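Long-range contacts in oxidoreductase, NAD-binding/iron-sulfur cluster-binding protein (Nitratireductor pacificus pht-3B, PDB 6ZXX), which binds cob(II)alamin and two [4Fe-4S] clusters, the cofactor set of the reductive dehalogenases, to which it probably belongs: residues L43-L48 and A225-R230; V145-F150 and F232-V237. All coordinates share one frame; numbering follows the deposited sequence.

Contact 1: residues L43-L48 and A225-R230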
loop_
_atom_site.group_PDB
_atom_site.type_symbol
_atom_site.label_atom_id
_atom_site.label_comp_id
_atom_site.label_asym_id
_atom_site.label_seq_id
_atom_site.Cartn_x
_atom_site.Cartn_y
_atom_site.Cartn_z
ATOM N N LEU A 43 7.830 -13.115 12.277
ATOM C CA LEU A 43 8.875 -13.466 13.243
ATOM C C LEU A 43 8.470 -14.764 13.945
ATOM O O LEU A 43 7.300 -15.034 14.131
ATOM C CB LEU A 43 9.081 -12.333 14.289
ATOM C CG LEU A 43 9.940 -11.074 14.162
ATOM C CD1 LEU A 43 11.102 -11.303 13.213
ATOM C CD2 LEU A 43 9.143 -9.884 13.756
ATOM N N ALA A 44 9.446 -15.544 14.370
ATOM C CA ALA A 44 9.158 -16.828 15.007
ATOM C C ALA A 44 8.981 -16.667 16.506
ATOM O O ALA A 44 9.711 -17.253 17.324
ATOM C CB ALA A 44 10.238 -17.857 14.702
ATOM N N LEU A 45 7.961 -15.915 16.863
ATOM C CA LEU A 45 7.740 -15.539 18.258
ATOM C C LEU A 45 7.248 -16.737 19.051
ATOM O O LEU A 45 7.468 -16.831 20.276
ATOM C CB LEU A 45 6.721 -14.390 18.362
ATOM C CG LEU A 45 6.990 -12.922 18.013
ATOM C CD1 LEU A 45 8.442 -12.424 18.038
ATOM C CD2 LEU A 45 6.314 -12.584 16.697
ATOM N N GLU A 46 6.588 -17.651 18.359
ATOM C CA GLU A 46 6.123 -18.904 18.978
ATOM C C GLU A 46 7.257 -19.841 19.426
ATOM O O GLU A 46 7.003 -20.813 20.143
ATOM C CB GLU A 46 5.133 -19.679 18.072
ATOM C CG GLU A 46 5.741 -20.487 16.917
ATOM C CD GLU A 46 6.031 -19.686 15.655
ATOM O OE1 GLU A 46 6.026 -18.439 15.716
ATOM O OE2 GLU A 46 6.288 -20.296 14.605
ATOM N N ARG A 47 8.479 -19.553 18.989
ATOM C CA ARG A 47 9.654 -20.355 19.400
ATOM C C ARG A 47 10.451 -19.777 20.565
ATOM O O ARG A 47 11.533 -20.250 20.863
ATOM C CB ARG A 47 10.581 -20.531 18.196
ATOM C CG ARG A 47 9.950 -21.464 17.167
ATOM C CD ARG A 47 10.922 -21.762 16.034
ATOM N NE ARG A 47 10.346 -22.693 15.064
ATOM C CZ ARG A 47 10.503 -24.014 15.066
ATOM N NH1 ARG A 47 11.230 -24.628 16.002
ATOM N NH2 ARG A 47 9.891 -24.720 14.129
ATOM N N LEU A 48 9.940 -18.707 21.160
ATOM C CA LEU A 48 10.643 -18.017 22.192
ATOM C C LEU A 48 10.160 -18.552 23.530
ATOM O O LEU A 48 8.985 -18.839 23.714
ATOM C CB LEU A 48 10.394 -16.523 22.091
ATOM C CG LEU A 48 10.843 -15.791 20.822
ATOM C CD1 LEU A 48 10.582 -14.304 20.968
ATOM C CD2 LEU A 48 12.302 -15.965 20.550
ATOM N N ALA A 225 13.289 -5.837 22.966
ATOM C CA ALA A 225 12.398 -6.789 22.283
ATOM C C ALA A 225 13.181 -7.750 21.428
ATOM O O ALA A 225 14.101 -7.329 20.734
ATOM C CB ALA A 225 11.372 -6.081 21.420
ATOM N N PRO A 226 12.851 -9.061 21.523
ATOM C CA PRO A 226 13.601 -10.014 20.713
ATOM C C PRO A 226 13.367 -9.652 19.268
ATOM O O PRO A 226 12.290 -9.198 18.935
ATOM C CB PRO A 226 12.965 -11.363 21.045
ATOM C CG PRO A 226 11.616 -11.038 21.589
ATOM C CD PRO A 226 11.755 -9.713 22.276
ATOM N N PHE A 227 14.412 -9.785 18.453
ATOM C CA PHE A 227 14.374 -9.544 17.015
ATOM C C PHE A 227 14.441 -8.072 16.617
ATOM O O PHE A 227 14.870 -7.778 15.525
ATOM C CB PHE A 227 13.148 -10.213 16.367
ATOM C CG PHE A 227 13.054 -11.709 16.577
ATOM C CD1 PHE A 227 14.099 -12.542 16.218
ATOM C CD2 PHE A 227 11.900 -12.289 17.078
ATOM C CE1 PHE A 227 14.015 -13.899 16.376
ATOM C CE2 PHE A 227 11.813 -13.666 17.231
ATOM C CZ PHE A 227 12.868 -14.460 16.867
ATOM N N LEU A 228 13.998 -7.144 17.454
ATOM C CA LEU A 228 13.893 -5.751 17.006
ATOM C C LEU A 228 15.062 -4.965 17.499
ATOM O O LEU A 228 14.933 -4.081 18.360
ATOM C CB LEU A 228 12.584 -5.077 17.485
ATOM C CG LEU A 228 11.266 -5.855 17.215
ATOM C CD1 LEU A 228 10.115 -4.992 17.690
ATOM C CD2 LEU A 228 11.097 -6.283 15.756
ATOM N N ARG A 229 16.215 -5.261 16.921
ATOM C CA ARG A 229 17.476 -4.768 17.452
ATOM C C ARG A 229 17.698 -3.313 17.161
ATOM O O ARG A 229 18.595 -2.709 17.716
ATOM C CB ARG A 229 18.626 -5.671 16.996
ATOM C CG ARG A 229 18.501 -7.107 17.590
ATOM N N ARG A 230 16.882 -2.704 16.308
ATOM C CA ARG A 230 16.995 -1.244 16.028
ATOM C C ARG A 230 16.268 -0.334 16.992
ATOM O O ARG A 230 16.332 0.890 16.846
ATOM C CB ARG A 230 16.450 -0.918 14.650
ATOM C CG ARG A 230 17.278 -1.514 13.549
ATOM C CD ARG A 230 17.224 -0.673 12.274
ATOM N NE ARG A 230 15.991 -1.013 11.611
ATOM C CZ ARG A 230 15.856 -2.033 10.769
ATOM N NH1 ARG A 230 16.890 -2.818 10.408
ATOM N NH2 ARG A 230 14.647 -2.241 10.251
#
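The Phe227 side chain reaches into a group of three leucines, Leu43, Leu45 and Leu48, and this purely apolar packing accounts for most of the 265 Å² buried between the two loops. Leu45 CD1 meets the ring at its edge, in plane, 3.6 Å from Phe227 CD2. Leu43 runs alongside the Phe227 side chain but points the other way, its CG 3.7 Å from Phe227 CD2, while its CD1 reaches the base of the side chain at CB and CG. Leu48 uses both methyls: CD2 lies 4.0 Å from Phe227 CZ, and CD1 presses against the neighbouring proline, 3.5 Å from Pro226 CG, closer than usual for two carbons.

Backbone bonds shape each partner separately. Ala225 to Leu228 form a type II turn, closed by Leu228 N to Ala225 O at 3.3 Å, with Phe227 at its third position and a positive phi of 79°. Its CG stands anti to its own carbonyl carbon (chi1 -58°), directing the ring at the leucines. In 43-48, a short 3-10 segment with Arg47 N bonded to Ala44 O at 3.1 Å brings Leu45 and Leu48 round to the ring.

Val262 of helix 260-263 touches both Ala44 and Phe227, and Glu257 accepts a hydrogen bond from Phe227 N. Met121 of strand 121-126 meets Leu45 and Leu228, placing this loop-to-loop contact beside an outer strand of a four-stranded antiparallel sheet.

Contact 2: residues V145-F150 and F232-V237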
loop_
_atom_site.group_PDB
_atom_site.type_symbol
_atom_site.label_atom_id
_atom_site.label_comp_id
_atom_site.label_asym_id
_atom_site.label_seq_id
_atom_site.Cartn_x
_atom_site.Cartn_y
_atom_site.Cartn_z
ATOM N N VAL A 145 -1.426 -5.310 22.255
ATOM C CA VAL A 145 -0.189 -4.592 22.309
ATOM C C VAL A 145 0.606 -4.912 21.068
ATOM O O VAL A 145 0.723 -6.069 20.679
ATOM C CB VAL A 145 0.632 -4.945 23.564
ATOM C CG1 VAL A 145 1.762 -3.934 23.739
ATOM C CG2 VAL A 145 -0.253 -4.960 24.785
ATOM N N PHE A 146 1.146 -3.874 20.425
ATOM C CA PHE A 146 1.985 -4.058 19.247
ATOM C C PHE A 146 3.204 -3.144 19.266
ATOM O O PHE A 146 3.188 -2.066 19.846
ATOM C CB PHE A 146 1.197 -3.882 17.956
ATOM C CG PHE A 146 0.747 -2.480 17.718
ATOM C CD1 PHE A 146 -0.471 -2.065 18.202
ATOM C CD2 PHE A 146 1.523 -1.588 16.976
ATOM C CE1 PHE A 146 -0.915 -0.764 18.004
ATOM C CE2 PHE A 146 1.079 -0.298 16.756
ATOM C CZ PHE A 146 -0.135 0.122 17.279
ATOM N N ALA A 147 4.291 -3.623 18.679
ATOM C CA ALA A 147 5.508 -2.817 18.540
ATOM C C ALA A 147 5.772 -2.580 17.079
ATOM O O ALA A 147 5.459 -3.423 16.224
ATOM C CB ALA A 147 6.714 -3.518 19.184
ATOM N N VAL A 148 6.306 -1.403 16.783
ATOM C CA VAL A 148 6.797 -1.050 15.422
ATOM C C VAL A 148 8.307 -0.774 15.562
ATOM O O VAL A 148 8.701 0.058 16.384
ATOM C CB VAL A 148 6.047 0.167 14.797
ATOM C CG1 VAL A 148 6.709 0.623 13.526
ATOM C CG2 VAL A 148 4.572 -0.165 14.514
ATOM N N GLN A 149 9.132 -1.465 14.776
ATOM C CA GLN A 149 10.566 -1.261 14.849
ATOM C C GLN A 149 10.992 0.091 14.293
ATOM O O GLN A 149 10.411 0.583 13.348
ATOM C CB GLN A 149 11.316 -2.376 14.122
ATOM C CG GLN A 149 12.805 -2.354 14.465
ATOM C CD GLN A 149 13.659 -3.454 13.860
ATOM O OE1 GLN A 149 14.765 -3.697 14.326
ATOM N NE2 GLN A 149 13.131 -4.171 12.910
ATOM N N PHE A 150 12.037 0.672 14.870
ATOM C CA PHE A 150 12.636 1.906 14.365
ATOM C C PHE A 150 13.012 1.712 12.916
ATOM O O PHE A 150 13.453 0.631 12.512
ATOM C CB PHE A 150 13.925 2.235 15.121
ATOM C CG PHE A 150 13.738 3.015 16.398
ATOM C CD1 PHE A 150 12.582 2.962 17.112
ATOM C CD2 PHE A 150 14.800 3.740 16.920
ATOM C CE1 PHE A 150 12.434 3.668 18.299
ATOM C CE2 PHE A 150 14.659 4.436 18.107
ATOM C CZ PHE A 150 13.464 4.406 18.795
ATOM N N PHE A 232 12.417 0.259 19.030
ATOM C CA PHE A 232 11.010 0.223 18.633
ATOM C C PHE A 232 10.176 1.151 19.527
ATOM O O PHE A 232 10.682 1.746 20.498
ATOM C CB PHE A 232 10.462 -1.202 18.747
ATOM C CG PHE A 232 10.389 -1.676 20.155
ATOM C CD1 PHE A 232 11.512 -2.279 20.746
ATOM C CD2 PHE A 232 9.233 -1.442 20.917
ATOM C CE1 PHE A 232 11.460 -2.676 22.039
ATOM C CE2 PHE A 232 9.181 -1.855 22.225
ATOM C CZ PHE A 232 10.298 -2.465 22.789
ATOM N N ARG A 233 8.916 1.289 19.130
ATOM C CA ARG A 233 7.910 2.050 19.860
ATOM C C ARG A 233 6.660 1.226 19.897
ATOM O O ARG A 233 6.493 0.340 19.063
ATOM C CB ARG A 233 7.623 3.411 19.228
ATOM C CG ARG A 233 8.838 4.319 19.121
ATOM C CD ARG A 233 9.444 4.697 20.463
ATOM N NE ARG A 233 8.665 5.746 21.101
ATOM C CZ ARG A 233 9.004 6.442 22.179
ATOM N NH1 ARG A 233 10.148 6.267 22.796
ATOM N NH2 ARG A 233 8.161 7.347 22.630
ATOM N N LEU A 234 5.776 1.557 20.843
ATOM C CA LEU A 234 4.542 0.795 21.111
ATOM C C LEU A 234 3.250 1.525 20.722
ATOM O O LEU A 234 3.079 2.745 20.831
ATOM C CB LEU A 234 4.392 0.456 22.616
ATOM C CG LEU A 234 5.096 -0.631 23.445
ATOM C CD1 LEU A 234 5.461 -1.871 22.606
ATOM C CD2 LEU A 234 6.291 -0.058 24.157
ATOM N N GLY A 235 2.283 0.698 20.389
ATOM C CA GLY A 235 0.880 1.088 20.407
ATOM C C GLY A 235 0.061 0.039 21.154
ATOM O O GLY A 235 0.452 -1.133 21.293
ATOM N N VAL A 236 -1.082 0.480 21.658
ATOM C CA VAL A 236 -2.041 -0.398 22.381
ATOM C C VAL A 236 -3.463 -0.067 21.967
ATOM O O VAL A 236 -3.802 1.089 21.738
ATOM C CB VAL A 236 -1.935 -0.243 23.934
ATOM C CG1 VAL A 236 -2.959 -1.110 24.659
ATOM C CG2 VAL A 236 -0.529 -0.630 24.400
ATOM N N VAL A 237 -4.288 -1.087 21.888
ATOM C CA VAL A 237 -5.732 -0.899 21.797
ATOM C C VAL A 237 -6.311 -1.651 22.987
ATOM O O VAL A 237 -6.142 -2.855 23.085
ATOM C CB VAL A 237 -6.322 -1.490 20.521
ATOM C CG1 VAL A 237 -7.831 -1.398 20.543
ATOM C CG2 VAL A 237 -5.755 -0.775 19.315
#
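Phe146 lies across Gly235, its partner in a hydrogen-bonded antiparallel pair. From CB the side chain takes the crowded position between backbone N and carbonyl carbon (chi1 68°), which turns it over the neighbouring strand. CG comes 3.8 Å from Gly235 O, and CD1 is nearer the same oxygen, at 3.4 Å. CE1 then passes the carbonyl carbon, 3.4 Å from Gly235 C, and the tip, CZ, is 3.4 Å from Gly235 CA. The return side, CE2 and CD2, borders Gly235 CA and N. This is a CH-pi contact, with Gly235 CA 3.7 Å from the ring centroid and 25° off its normal. A beta carbon built on Gly235 would collide with CZ. Cutting Phe146 back to an alanine is likely to strip the Gly235 backbone of its aromatic cover and open a gap toward Ile179 of helix 168-189, which the ring also touches.

The backbone ladder fixes this register. Phe146 N bonds Gly235 O at 3.0 Å and 174°, Gly235 N returns to Phe146 O, and Val148 pairs likewise with Arg233.

These are the two central strands of a four-stranded antiparallel sheet, flanked by 121-126 and 194-198. On the face of Phe146, Thr172 of helix 168-189 packs on Val148, and Arg233 gives NH1 to Pro62 O and NH2 to a salt bridge with Asp173. Val145, Leu234 and Val236 face the other way, onto helix 206-212.

In the fold
From the N terminus, the chain lays down loop 43-48 and, after two helices, outer strand 121-126 and a short helix, enters strand 142-149, the first half of contact 2. It returns at 225-230 to close contact 1 across 176 intervening residues and, after a single residue, begins strand 232-239, closing contact 2 across 81. The segments alternate, so the contacts cross. Their centres lie 13 Å apart, bridged by Gln149 OE1 and Phe150 O, which probably accept hydrogen bonds from Arg230 N and NE. Contact 1 ties an N-terminal loop to the turn leading into the sheet; contact 2 joins its central strands. The sheet's 1-2-4-3 order recurs in the one containing cobalamin-binding Ser514, Lys515 and Ser516.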